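PDB 6LIR: TCR alpha chain from Gallus gallus, which pairs with the TCR beta chain to form the alpha-beta T cell receptor heterodimer, which probably recognises peptide antigens presented by MHC molecules. Local coordinates for residues A8-S11 against G15-I18; K49-V54 against R60-A65; Y86-G91 against T95-G100; Y118-E123 against L128-I133; T134-E139 against K149-V154. All blocks are in the same frame, centred on the assembly; numbering follows the deposited sequence.

Contact 1: residues A8-S11 against G15-I18; sequences AETS and GINI
Strand 8-11 and strand 16-18 face each other nearly antiparallel, their axes at 162° and no nearer than 8.1 Å, a spacing too wide for backbone pairing. Side chains bridge the interval instead. Ala8, Thr10 and Ile16 all direct their CB atoms at the opposite strand, and Ile16 does most of the touching. Its CG1 branch lies anti to the backbone N (chi1 -170°), and the extended chain carries CD1 in between Ala8 and Thr10, 3.7 Å from Ala8 CB and 3.9 Å from Thr10 CB. The same methyl comes within 3.4 Å of the backbone oxygen of Glu9. The other branch, Ile16 CG2, meets the methyl CG2 of Thr10 at 4.0 Å. Thr10 thus offers its carbon side to the isoleucine, while its hydroxyl OG1 bonds to the backbone oxygen of Thr14 in the connecting turn. Strand 8-11 pairs with strand 97-108 and strand 16-21 with strand 69-74, which places the two segments in different sheets of the V domain, with Leu105 also packing on Ile16. Contact across this edge of the sandwich is therefore mainly apolar, resting on methyl packing, and the Thr10 hydroxyl is bonded within the turn.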
# COMPACT_ATOMS: atom_id res chain seq x y z
N ALA A 8 1.40 -15.08 1.11
CA ALA A 8 0.66 -16.12 0.42
C ALA A 8 0.37 -15.65 -0.99
O ALA A 8 0.31 -14.45 -1.26
CB ALA A 8 -0.64 -16.47 1.15
N GLU A 9 0.18 -16.61 -1.89
CA GLU A 9 -0.10 -16.27 -3.28
C GLU A 9 -1.08 -17.28 -3.87
O GLU A 9 -1.07 -18.46 -3.52
CB GLU A 9 1.19 -16.23 -4.12
CG GLU A 9 1.82 -17.59 -4.34
CD GLU A 9 3.03 -17.55 -5.27
OE1 GLU A 9 4.16 -17.76 -4.78
OE2 GLU A 9 2.85 -17.30 -6.48
N THR A 10 -1.92 -16.79 -4.77
CA THR A 10 -2.94 -17.61 -5.40
C THR A 10 -3.32 -16.97 -6.72
O THR A 10 -3.12 -15.77 -6.93
CB THR A 10 -4.17 -17.78 -4.51
OG1 THR A 10 -5.01 -18.81 -5.05
CG2 THR A 10 -4.96 -16.49 -4.43
N SER A 11 -3.85 -17.78 -7.62
CA SER A 11 -4.36 -17.27 -8.88
C SER A 11 -5.82 -16.88 -8.71
O SER A 11 -6.54 -17.41 -7.86
CB SER A 11 -4.22 -18.31 -9.99
OG SER A 11 -5.15 -19.36 -9.83
N GLY A 15 -9.21 -20.63 -4.62
CA GLY A 15 -9.29 -20.36 -3.20
C GLY A 15 -7.97 -20.57 -2.48
O GLY A 15 -7.10 -21.33 -2.91
N ILE A 16 -7.82 -19.88 -1.34
CA ILE A 16 -6.60 -20.00 -0.55
C ILE A 16 -6.94 -19.86 0.93
O ILE A 16 -7.82 -19.10 1.33
CB ILE A 16 -5.54 -18.97 -0.98
CG1 ILE A 16 -4.20 -19.27 -0.30
CG2 ILE A 16 -6.01 -17.54 -0.68
CD1 ILE A 16 -3.04 -18.46 -0.81
N ASN A 17 -6.20 -20.62 1.74
CA ASN A 17 -6.35 -20.67 3.18
C ASN A 17 -5.27 -19.82 3.84
O ASN A 17 -4.08 -19.94 3.51
CB ASN A 17 -6.26 -22.11 3.67
CG ASN A 17 -6.87 -22.30 5.04
OD1 ASN A 17 -7.97 -21.82 5.32
ND2 ASN A 17 -6.16 -23.01 5.91
N ILE A 18 -5.67 -18.96 4.77
CA ILE A 18 -4.72 -18.14 5.52
C ILE A 18 -4.82 -18.57 6.98
O ILE A 18 -5.88 -18.42 7.61
CB ILE A 18 -5.00 -16.64 5.35
CG1 ILE A 18 -5.01 -16.26 3.87
CG2 ILE A 18 -3.96 -15.81 6.09
CD1 ILE A 18 -5.17 -14.77 3.63

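Contact 2: residues K49-V54 against R60-A65; sequences KGSKEV and RLSVSA
Ser51 and Ser62 turn their hydroxyls to each other on one face of a two-stranded ladder, OG to OG at 2.7 Å, a hydrogen bond in which either could be the donor. Both oxygens stand anti to their own carbonyl carbon (chi1 -64° and -68°), and this matched rotation brings them together across the non-hydrogen-bonded pair. On that face too, Arg60 bends at chi3 and passes its CD beside Ser51 CB at 3.9 Å, while its CG lies 3.4 Å from Lys52 O. The other face carries Lys52 and Leu61. The lysine extends away from strand 60-63 and bonds through NZ to Ser46 O, whereas Leu61 packs on Val45 and Trp32. Between the two faces, Lys52 and Leu61 exchange two bonds: Lys52 N to Leu61 O at 2.7 Å and Leu61 N to Lys52 O at 2.8 Å. A third runs from Val63 N to Gly50 O, 2.8 Å and nearly straight at 171°. The alternation is that of an antiparallel ladder, and the two strands, consecutive in the chain, form a beta hairpin. Strand 51-54 (C'') thus edges the sheet of 59-63 (D), 69-74 and 16-21 instead of joining 42-47, the strand switch characteristic of TCR V-alpha domains.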
# COMPACT_ATOMS: atom_id res chain seq x y z
N LYS A 49 -16.36 -19.53 18.07
CA LYS A 49 -16.13 -20.96 17.87
C LYS A 49 -16.70 -21.37 16.52
O LYS A 49 -17.40 -20.60 15.85
CB LYS A 49 -16.76 -21.79 19.00
CG LYS A 49 -18.28 -21.77 19.00
CD LYS A 49 -18.84 -22.75 20.02
CE LYS A 49 -20.24 -23.20 19.66
NZ LYS A 49 -20.62 -24.44 20.38
N GLY A 50 -16.39 -22.61 16.13
CA GLY A 50 -16.86 -23.23 14.91
C GLY A 50 -16.46 -22.48 13.65
O GLY A 50 -15.40 -21.86 13.56
N SER A 51 -17.34 -22.54 12.65
CA SER A 51 -17.09 -21.93 11.35
C SER A 51 -18.12 -20.84 11.08
O SER A 51 -19.30 -20.99 11.44
CB SER A 51 -17.12 -22.96 10.22
OG SER A 51 -16.06 -23.89 10.36
N LYS A 52 -17.67 -19.74 10.48
CA LYS A 52 -18.55 -18.62 10.20
C LYS A 52 -18.31 -18.11 8.78
O LYS A 52 -17.17 -17.92 8.36
CB LYS A 52 -18.34 -17.48 11.21
CG LYS A 52 -19.41 -16.40 11.13
CD LYS A 52 -19.23 -15.34 12.20
CE LYS A 52 -20.35 -14.31 12.17
NZ LYS A 52 -20.12 -13.23 13.17
N GLU A 53 -19.40 -17.90 8.06
CA GLU A 53 -19.36 -17.35 6.71
C GLU A 53 -18.88 -15.90 6.72
O GLU A 53 -19.15 -15.14 7.64
CB GLU A 53 -20.74 -17.42 6.06
CG GLU A 53 -21.45 -18.74 6.27
CD GLU A 53 -21.53 -19.57 5.00
OE1 GLU A 53 -22.41 -20.47 4.94
OE2 GLU A 53 -20.73 -19.35 4.08
N VAL A 54 -18.13 -15.54 5.68
CA VAL A 54 -17.59 -14.19 5.53
C VAL A 54 -18.26 -13.56 4.34
O VAL A 54 -18.22 -14.12 3.24
CB VAL A 54 -16.06 -14.22 5.32
CG1 VAL A 54 -15.50 -12.81 5.20
CG2 VAL A 54 -15.37 -15.04 6.40
N ARG A 60 -14.93 -18.34 4.41
CA ARG A 60 -15.38 -18.88 5.69
C ARG A 60 -14.21 -18.92 6.65
O ARG A 60 -13.09 -19.31 6.29
CB ARG A 60 -15.97 -20.29 5.52
CG ARG A 60 -16.52 -20.91 6.81
CD ARG A 60 -17.65 -21.89 6.53
NE ARG A 60 -17.19 -23.08 5.83
CZ ARG A 60 -17.96 -24.11 5.48
NH1 ARG A 60 -19.26 -24.09 5.76
NH2 ARG A 60 -17.44 -25.15 4.84
N LEU A 61 -14.48 -18.51 7.88
CA LEU A 61 -13.55 -18.57 8.99
C LEU A 61 -13.87 -19.80 9.82
O LEU A 61 -15.03 -20.04 10.17
CB LEU A 61 -13.64 -17.31 9.85
CG LEU A 61 -13.06 -17.40 11.26
CD1 LEU A 61 -11.54 -17.43 11.20
CD2 LEU A 61 -13.56 -16.25 12.13
N SER A 62 -12.84 -20.59 10.14
CA SER A 62 -13.00 -21.79 10.95
C SER A 62 -12.06 -21.70 12.15
O SER A 62 -10.85 -21.50 11.98
CB SER A 62 -12.72 -23.07 10.15
OG SER A 62 -13.71 -23.30 9.16
N VAL A 63 -12.63 -21.80 13.35
CA VAL A 63 -11.89 -21.76 14.60
C VAL A 63 -11.67 -23.19 15.10
O VAL A 63 -12.62 -23.98 15.16
CB VAL A 63 -12.64 -20.93 15.66
CG1 VAL A 63 -11.98 -21.08 17.04
CG2 VAL A 63 -12.70 -19.47 15.25
N SER A 64 -10.43 -23.51 15.46
CA SER A 64 -10.11 -24.84 15.95
C SER A 64 -10.89 -25.17 17.22
O SER A 64 -11.30 -24.28 17.97
CB SER A 64 -8.61 -24.96 16.22
OG SER A 64 -7.86 -24.70 15.05
N ALA A 65 -11.11 -26.47 17.43
CA ALA A 65 -11.89 -26.92 18.58
C ALA A 65 -11.30 -26.41 19.90
O ALA A 65 -12.04 -26.05 20.82
CB ALA A 65 -11.98 -28.44 18.59
O HOH W 1 -14.27 -24.07 17.38

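Contact 3: residues Y86-G91 against T95-G100; sequences YCAVRG and TKLTFG
Ala88 and Phe99 make the central touch: the methyl CB of Ala88 sits over one face of the phenyl ring, 3.8 Å from its centroid and 20° off the normal, a CH-pi contact. The same methyl reaches Leu97 CG at 3.8 Å. Farther toward the hairpin tip, Arg90 turns at chi3 (-69°) and lays its guanidinium against Leu97, whose CD1 stands 3.5 Å above the centre of that plane. Tyr86, at the far end, presents its ring edge to Gly100 O, which lies 3.3 Å from CD1. Backbone bonds fix this register. Val89 and Thr98 exchange two, and Gly100 N donates to Cys87 O at 2.6 Å, nearly along the C=O axis. One shell out, Cys87 is tied by its disulfide to Cys20. The TCR beta chain covers the aromatic face: its Tyr32 meets Phe99 edge-to-face, its Leu99 packs on Leu97, and its Asp56 forms a salt bridge with Lys96. This is the F-G hairpin, whose tip carries CDR3, and Phe99-Gly100 begins the FG-X-G motif of the J segment. Chemically, the Ala88, Leu97 and Phe99 side is apolar; packing and the Lys96 salt bridge both bind the beta chain, while a water bridges Gly91 N and Lys96 O at the tip.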
# COMPACT_ATOMS: atom_id res chain seq x y z
N TYR A 86 -4.78 -9.84 8.69
CA TYR A 86 -4.40 -9.93 10.10
C TYR A 86 -5.43 -10.72 10.88
O TYR A 86 -6.64 -10.48 10.75
CB TYR A 86 -4.29 -8.53 10.73
CG TYR A 86 -3.08 -7.72 10.32
CD1 TYR A 86 -1.84 -7.92 10.93
CD2 TYR A 86 -3.18 -6.73 9.35
CE1 TYR A 86 -0.74 -7.17 10.57
CE2 TYR A 86 -2.08 -5.97 8.99
CZ TYR A 86 -0.86 -6.20 9.60
OH TYR A 86 0.23 -5.45 9.24
N CYS A 87 -4.96 -11.62 11.73
CA CYS A 87 -5.82 -12.20 12.74
C CYS A 87 -5.54 -11.50 14.06
O CYS A 87 -4.42 -11.03 14.31
CB CYS A 87 -5.60 -13.71 12.89
SG CYS A 87 -3.93 -14.16 13.41
N ALA A 88 -6.58 -11.37 14.87
CA ALA A 88 -6.47 -10.74 16.18
C ALA A 88 -7.30 -11.56 17.16
O ALA A 88 -8.47 -11.84 16.89
CB ALA A 88 -6.97 -9.29 16.14
N VAL A 89 -6.68 -11.96 18.27
CA VAL A 89 -7.33 -12.86 19.21
C VAL A 89 -7.38 -12.21 20.59
O VAL A 89 -6.56 -11.36 20.94
CB VAL A 89 -6.62 -14.23 19.29
CG1 VAL A 89 -6.46 -14.83 17.89
CG2 VAL A 89 -5.26 -14.09 19.96
N ARG A 90 -8.36 -12.64 21.38
CA ARG A 90 -8.54 -12.17 22.74
C ARG A 90 -8.57 -13.38 23.66
O ARG A 90 -9.31 -14.33 23.41
CB ARG A 90 -9.82 -11.34 22.90
CG ARG A 90 -9.58 -9.98 23.52
CD ARG A 90 -10.89 -9.25 23.79
NE ARG A 90 -11.56 -8.85 22.56
CZ ARG A 90 -11.32 -7.71 21.93
NH1 ARG A 90 -11.97 -7.42 20.80
NH2 ARG A 90 -10.44 -6.85 22.41
N GLY A 91 -7.76 -13.34 24.71
CA GLY A 91 -7.71 -14.44 25.66
C GLY A 91 -8.92 -14.49 26.56
O GLY A 91 -9.26 -15.54 27.09
N THR A 95 -9.77 -8.79 28.31
CA THR A 95 -8.33 -8.59 28.18
C THR A 95 -7.96 -8.06 26.80
O THR A 95 -8.80 -7.77 25.95
CB THR A 95 -7.54 -9.86 28.48
OG1 THR A 95 -8.18 -10.99 27.87
CG2 THR A 95 -7.43 -10.08 29.98
N LYS A 96 -6.66 -7.92 26.60
CA LYS A 96 -6.11 -7.26 25.43
C LYS A 96 -6.33 -8.04 24.14
O LYS A 96 -6.27 -9.28 24.12
CB LYS A 96 -4.63 -7.06 25.64
CG LYS A 96 -4.02 -6.03 24.79
CD LYS A 96 -2.59 -6.42 24.71
CE LYS A 96 -1.65 -5.28 24.98
NZ LYS A 96 -0.24 -5.81 24.93
N LEU A 97 -6.58 -7.30 23.07
CA LEU A 97 -6.57 -7.87 21.73
C LEU A 97 -5.12 -7.95 21.26
O LEU A 97 -4.37 -6.98 21.39
CB LEU A 97 -7.41 -7.01 20.79
CG LEU A 97 -7.76 -7.51 19.40
CD1 LEU A 97 -8.80 -8.61 19.48
CD2 LEU A 97 -8.27 -6.36 18.53
N THR A 98 -4.73 -9.11 20.72
CA THR A 98 -3.36 -9.30 20.25
C THR A 98 -3.40 -9.66 18.77
O THR A 98 -4.02 -10.65 18.38
CB THR A 98 -2.65 -10.40 21.05
OG1 THR A 98 -2.66 -10.05 22.44
CG2 THR A 98 -1.21 -10.53 20.59
N PHE A 99 -2.71 -8.86 17.96
CA PHE A 99 -2.71 -9.02 16.51
C PHE A 99 -1.61 -9.96 16.06
O PHE A 99 -0.52 -10.02 16.64
CB PHE A 99 -2.53 -7.67 15.82
CG PHE A 99 -3.79 -6.89 15.68
CD1 PHE A 99 -4.61 -7.05 14.58
CD2 PHE A 99 -4.17 -5.98 16.66
CE1 PHE A 99 -5.78 -6.34 14.45
CE2 PHE A 99 -5.34 -5.26 16.54
CZ PHE A 99 -6.15 -5.43 15.43
N GLY A 100 -1.88 -10.67 14.97
CA GLY A 100 -0.88 -11.48 14.32
C GLY A 100 0.05 -10.63 13.48
O GLY A 100 -0.14 -9.43 13.28
O HOH W 2 -5.81 -11.58 25.69

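Contact 4: residues Y118-E123 against L128-I133; sequences YRLTSE and LEMCLI
An antiparallel beta hairpin of the constant domain, strands 116-121 and 128-134, contains this contact, and its second strand holds Cys131 of the disulfide to Cys180. Four backbone bonds set the ladder: Tyr118 and Leu132 exchange one pair and Leu120 and Met130 the other. Leu132 N to Tyr118 O is 2.8 Å and almost straight (175°), whereas Tyr118 N to Leu132 O, equally short, is bent to 141°. On the face of Arg119 and Glu129, charge dominates. Kinks at chi2 and chi3 of Arg119 turn the flat side of its guanidinium to the carboxylate. Glu129 OE2 approaches NH1 to 2.9 Å from well outside the guanidinium plane, with the two planes 79° apart, so this salt bridge is electrostatic and no N-H points at the oxygen. NH2 has a second partner in Asp194. Glu129 CG also packs on Thr121 CG2 at 4.0 Å, those side chains running alongside each other. The reverse face is largely apolar: Leu120 CB meets Met130 CB at 4.2 Å, and Leu120 CD1 meets Leu132 CB at 4.3 Å. There the TCR beta chain closes over the hairpin, its Val140 on Leu120 and its Phe124 on Met130, while its Glu133 bonds to the one polar point, Tyr118 OH. One face therefore shares an arginine's charge between two acids, which probably helps to hold it positive, and the other serves chain pairing mainly by hydrophobic packing.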
# COMPACT_ATOMS: atom_id res chain seq x y z
N TYR A 118 9.17 -1.32 -24.43
CA TYR A 118 9.12 -0.01 -25.05
C TYR A 118 10.00 0.96 -24.29
O TYR A 118 10.17 0.85 -23.07
CB TYR A 118 7.70 0.57 -25.10
CG TYR A 118 6.63 -0.35 -25.64
CD1 TYR A 118 6.44 -0.51 -27.00
CD2 TYR A 118 5.80 -1.06 -24.77
CE1 TYR A 118 5.46 -1.34 -27.49
CE2 TYR A 118 4.82 -1.90 -25.25
CZ TYR A 118 4.65 -2.04 -26.61
OH TYR A 118 3.67 -2.87 -27.09
N ARG A 119 10.52 1.94 -25.01
CA ARG A 119 11.29 3.03 -24.43
C ARG A 119 10.42 4.28 -24.42
O ARG A 119 9.73 4.58 -25.40
CB ARG A 119 12.56 3.31 -25.23
CG ARG A 119 13.78 2.56 -24.74
CD ARG A 119 14.51 1.91 -25.90
NE ARG A 119 14.97 2.89 -26.89
CZ ARG A 119 16.15 3.49 -26.85
NH1 ARG A 119 17.01 3.22 -25.87
NH2 ARG A 119 16.49 4.36 -27.79
N LEU A 120 10.46 5.00 -23.31
CA LEU A 120 9.66 6.20 -23.17
C LEU A 120 10.56 7.38 -22.82
O LEU A 120 11.59 7.22 -22.17
CB LEU A 120 8.60 6.05 -22.07
CG LEU A 120 7.79 4.76 -21.99
CD1 LEU A 120 6.78 4.85 -20.85
CD2 LEU A 120 7.10 4.49 -23.30
N THR A 121 10.13 8.56 -23.24
CA THR A 121 10.80 9.79 -22.88
C THR A 121 9.78 10.74 -22.29
O THR A 121 8.57 10.59 -22.48
CB THR A 121 11.49 10.43 -24.10
OG1 THR A 121 10.51 10.70 -25.11
CG2 THR A 121 12.55 9.49 -24.67
N SER A 122 10.28 11.72 -21.55
CA SER A 122 9.45 12.71 -20.89
C SER A 122 9.91 14.10 -21.30
O SER A 122 11.11 14.38 -21.33
CB SER A 122 9.50 12.59 -19.37
OG SER A 122 9.27 13.86 -18.77
N GLU A 123 8.95 14.99 -21.54
CA GLU A 123 9.29 16.35 -21.94
C GLU A 123 9.91 17.13 -20.80
O GLU A 123 10.66 18.08 -21.04
CB GLU A 123 8.04 17.07 -22.46
CG GLU A 123 7.36 16.38 -23.62
CD GLU A 123 8.07 16.59 -24.94
OE1 GLU A 123 8.51 17.73 -25.20
OE2 GLU A 123 8.19 15.62 -25.72
N LEU A 128 16.47 11.50 -19.64
CA LEU A 128 16.01 10.35 -18.87
C LEU A 128 15.15 9.48 -19.78
O LEU A 128 14.41 10.00 -20.62
CB LEU A 128 15.19 10.78 -17.65
CG LEU A 128 15.85 10.72 -16.26
CD1 LEU A 128 16.91 11.78 -16.12
CD2 LEU A 128 14.79 10.89 -15.18
N GLU A 129 15.26 8.17 -19.61
CA GLU A 129 14.49 7.21 -20.40
C GLU A 129 13.89 6.18 -19.46
O GLU A 129 14.52 5.76 -18.49
CB GLU A 129 15.35 6.52 -21.46
CG GLU A 129 14.84 6.69 -22.87
CD GLU A 129 15.72 6.01 -23.90
OE1 GLU A 129 16.05 6.66 -24.92
OE2 GLU A 129 16.09 4.84 -23.69
N MET A 130 12.65 5.78 -19.75
CA MET A 130 11.94 4.79 -18.95
C MET A 130 11.65 3.56 -19.81
O MET A 130 11.14 3.67 -20.92
CB MET A 130 10.63 5.37 -18.41
CG MET A 130 9.76 4.38 -17.64
SD MET A 130 10.38 4.00 -15.99
CE MET A 130 10.09 5.56 -15.15
N CYS A 131 11.99 2.40 -19.28
CA CYS A 131 11.76 1.14 -19.98
C CYS A 131 10.47 0.51 -19.48
O CYS A 131 10.32 0.29 -18.27
CB CYS A 131 12.94 0.20 -19.80
SG CYS A 131 12.96 -1.30 -20.83
N LEU A 132 9.56 0.21 -20.39
CA LEU A 132 8.28 -0.38 -20.04
C LEU A 132 8.15 -1.77 -20.65
O LEU A 132 8.20 -1.93 -21.87
CB LEU A 132 7.15 0.53 -20.52
CG LEU A 132 5.71 0.05 -20.33
CD1 LEU A 132 5.31 -0.05 -18.85
CD2 LEU A 132 4.73 0.92 -21.09
N ILE A 133 7.96 -2.77 -19.79
CA ILE A 133 7.66 -4.14 -20.21
C ILE A 133 6.21 -4.44 -19.86
O ILE A 133 5.81 -4.32 -18.69
CB ILE A 133 8.62 -5.15 -19.55
CG1 ILE A 133 10.07 -4.74 -19.77
CG2 ILE A 133 8.37 -6.55 -20.11
CD1 ILE A 133 10.69 -4.01 -18.58
O HOH W 3 13.17 12.09 -21.60

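Contact 5: residues T134-E139 against K149-V154; sequences TDYSPE and KTETVV
Tyr136 and Glu151 join these segments by a single polar link, for no backbone hydrogen bond runs between them and the nearest CA atoms, those of Pro138 and Glu151, lie 9.1 Å apart. Hydrogen bonding comes first. The phenol OH of Tyr136 donates to Glu151 OE1 at 2.8 Å, and the carboxylate receives it through the anti lone pair of that oxygen. OE1 lies in the plane of the ring at its edge, 3.3 Å from CE1, and ring and carboxylate planes differ by 23°, so the acid meets the phenol edge nearly coplanar. Glu151 has its CG anti to the backbone N (chi1 167°) and continues extended, which spans the gap from the strand. The same phenol oxygen is also hydrogen-bonded to Ser169 OG on strand 164-174, and these two partners should limit rotation of the hydroxyl. Within segment 134-139, Thr134 OG1 donates to Asp135 OD2 at 2.8 Å, approaching from above the carboxylate plane. Thr150 OG1 bonds to Asp169 of the TCR beta chain. Van der Waals contact is slight: Pro138 CB comes to 4.1 Å of Glu151 OE1, and the proline otherwise packs on Tyr167. The ionic interaction leads outward, Asp135 OD1 forming a salt bridge with Arg186 of the TCR beta chain. Structurally, the tyrosine fastens the loop after strand 128-134 directly to strand 150-156 and, through Ser169, to the neighbouring strand 164-174, a tyrosine-carboxylate link to the edge of a sheet in the immunoglobulin-like constant domain.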
# COMPACT_ATOMS: atom_id res chain seq x y z
N THR A 134 5.43 -4.87 -20.85
CA THR A 134 3.99 -5.05 -20.66
C THR A 134 3.55 -6.45 -21.08
O THR A 134 4.26 -7.17 -21.80
CB THR A 134 3.18 -4.03 -21.47
OG1 THR A 134 3.21 -4.38 -22.86
CG2 THR A 134 3.75 -2.64 -21.31
N ASP A 135 2.33 -6.79 -20.65
CA ASP A 135 1.59 -7.97 -21.12
C ASP A 135 2.43 -9.24 -21.15
O ASP A 135 2.37 -10.04 -22.09
CB ASP A 135 0.97 -7.68 -22.49
CG ASP A 135 0.24 -6.35 -22.52
OD1 ASP A 135 -0.78 -6.22 -21.81
OD2 ASP A 135 0.69 -5.43 -23.23
N TYR A 136 3.21 -9.44 -20.10
CA TYR A 136 4.07 -10.61 -19.96
C TYR A 136 3.52 -11.54 -18.88
O TYR A 136 2.57 -11.21 -18.17
CB TYR A 136 5.50 -10.19 -19.61
CG TYR A 136 5.59 -9.37 -18.33
CD1 TYR A 136 5.76 -10.00 -17.10
CD2 TYR A 136 5.51 -7.99 -18.36
CE1 TYR A 136 5.85 -9.25 -15.93
CE2 TYR A 136 5.59 -7.24 -17.20
CZ TYR A 136 5.76 -7.87 -15.98
OH TYR A 136 5.85 -7.13 -14.83
N SER A 137 4.15 -12.70 -18.77
CA SER A 137 3.83 -13.64 -17.70
C SER A 137 4.93 -13.57 -16.66
O SER A 137 6.10 -13.81 -16.99
CB SER A 137 3.71 -15.05 -18.26
OG SER A 137 3.68 -16.02 -17.23
N PRO A 138 4.62 -13.23 -15.40
CA PRO A 138 5.68 -12.94 -14.42
C PRO A 138 6.72 -14.03 -14.26
O PRO A 138 7.92 -13.72 -14.13
CB PRO A 138 4.89 -12.70 -13.12
CG PRO A 138 3.52 -13.26 -13.37
CD PRO A 138 3.27 -13.08 -14.83
N GLU A 139 6.32 -15.30 -14.28
CA GLU A 139 7.28 -16.38 -14.05
C GLU A 139 8.17 -16.64 -15.25
O GLU A 139 9.20 -17.30 -15.11
CB GLU A 139 6.55 -17.67 -13.67
CG GLU A 139 5.75 -18.30 -14.79
CD GLU A 139 4.36 -17.70 -14.93
OE1 GLU A 139 3.67 -18.03 -15.91
OE2 GLU A 139 3.97 -16.89 -14.06
N LYS A 149 14.28 -2.38 -11.10
CA LYS A 149 12.96 -2.43 -11.74
C LYS A 149 11.88 -2.70 -10.70
O LYS A 149 12.15 -3.25 -9.63
CB LYS A 149 12.90 -3.50 -12.84
CG LYS A 149 12.49 -4.88 -12.35
CD LYS A 149 13.64 -5.62 -11.68
CE LYS A 149 13.30 -7.09 -11.55
NZ LYS A 149 14.21 -7.80 -10.63
N THR A 150 10.66 -2.27 -11.01
CA THR A 150 9.49 -2.52 -10.19
C THR A 150 8.36 -3.05 -11.06
O THR A 150 8.33 -2.81 -12.27
CB THR A 150 9.03 -1.25 -9.44
OG1 THR A 150 9.10 -0.12 -10.32
CG2 THR A 150 9.91 -1.00 -8.22
N GLU A 151 7.44 -3.79 -10.44
CA GLU A 151 6.41 -4.52 -11.16
C GLU A 151 5.05 -4.23 -10.54
O GLU A 151 4.94 -4.02 -9.33
CB GLU A 151 6.69 -6.04 -11.14
CG GLU A 151 5.53 -6.91 -11.58
CD GLU A 151 5.88 -8.39 -11.63
OE1 GLU A 151 6.28 -8.87 -12.71
OE2 GLU A 151 5.74 -9.07 -10.59
N THR A 152 4.02 -4.22 -11.38
CA THR A 152 2.65 -4.04 -10.92
C THR A 152 1.71 -4.80 -11.85
O THR A 152 2.11 -5.32 -12.89
CB THR A 152 2.25 -2.56 -10.90
OG1 THR A 152 3.38 -1.76 -10.54
CG2 THR A 152 1.16 -2.34 -9.87
N VAL A 153 0.44 -4.87 -11.44
CA VAL A 153 -0.65 -5.41 -12.24
C VAL A 153 -1.77 -4.38 -12.24
O VAL A 153 -2.11 -3.83 -11.18
CB VAL A 153 -1.18 -6.76 -11.71
CG1 VAL A 153 -1.89 -7.52 -12.82
CG2 VAL A 153 -0.06 -7.58 -11.12
N VAL A 154 -2.34 -4.12 -13.41
CA VAL A 154 -3.43 -3.16 -13.54
C VAL A 154 -4.53 -3.79 -14.38
O VAL A 154 -4.33 -4.80 -15.06
CB VAL A 154 -2.97 -1.83 -14.19
CG1 VAL A 154 -1.86 -1.19 -13.38
CG2 VAL A 154 -2.52 -2.07 -15.62

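In the fold
Along the chain the five contacts follow in series, contacts 1 to 3 in the variable domain and contacts 4 and 5 in the constant domain. Contact 1 spans the two variable sheets; contact 2 lies in the sheet containing strand 16-21, and contact 3 in the one containing strand 7-11. Contacts 2 and 3 have centres about 16 Å apart, whereas those of contacts 2 and 4 are about 50 Å apart, on opposite sides of the chain's centre. Contacts 4 and 5 share a sheet and touch where Tyr118 CE2 packs on Thr134 OG1 at 3.8 Å. Contacts 3, 4 and 5 all meet the TCR beta chain, so both domains contribute to heterodimer pairing.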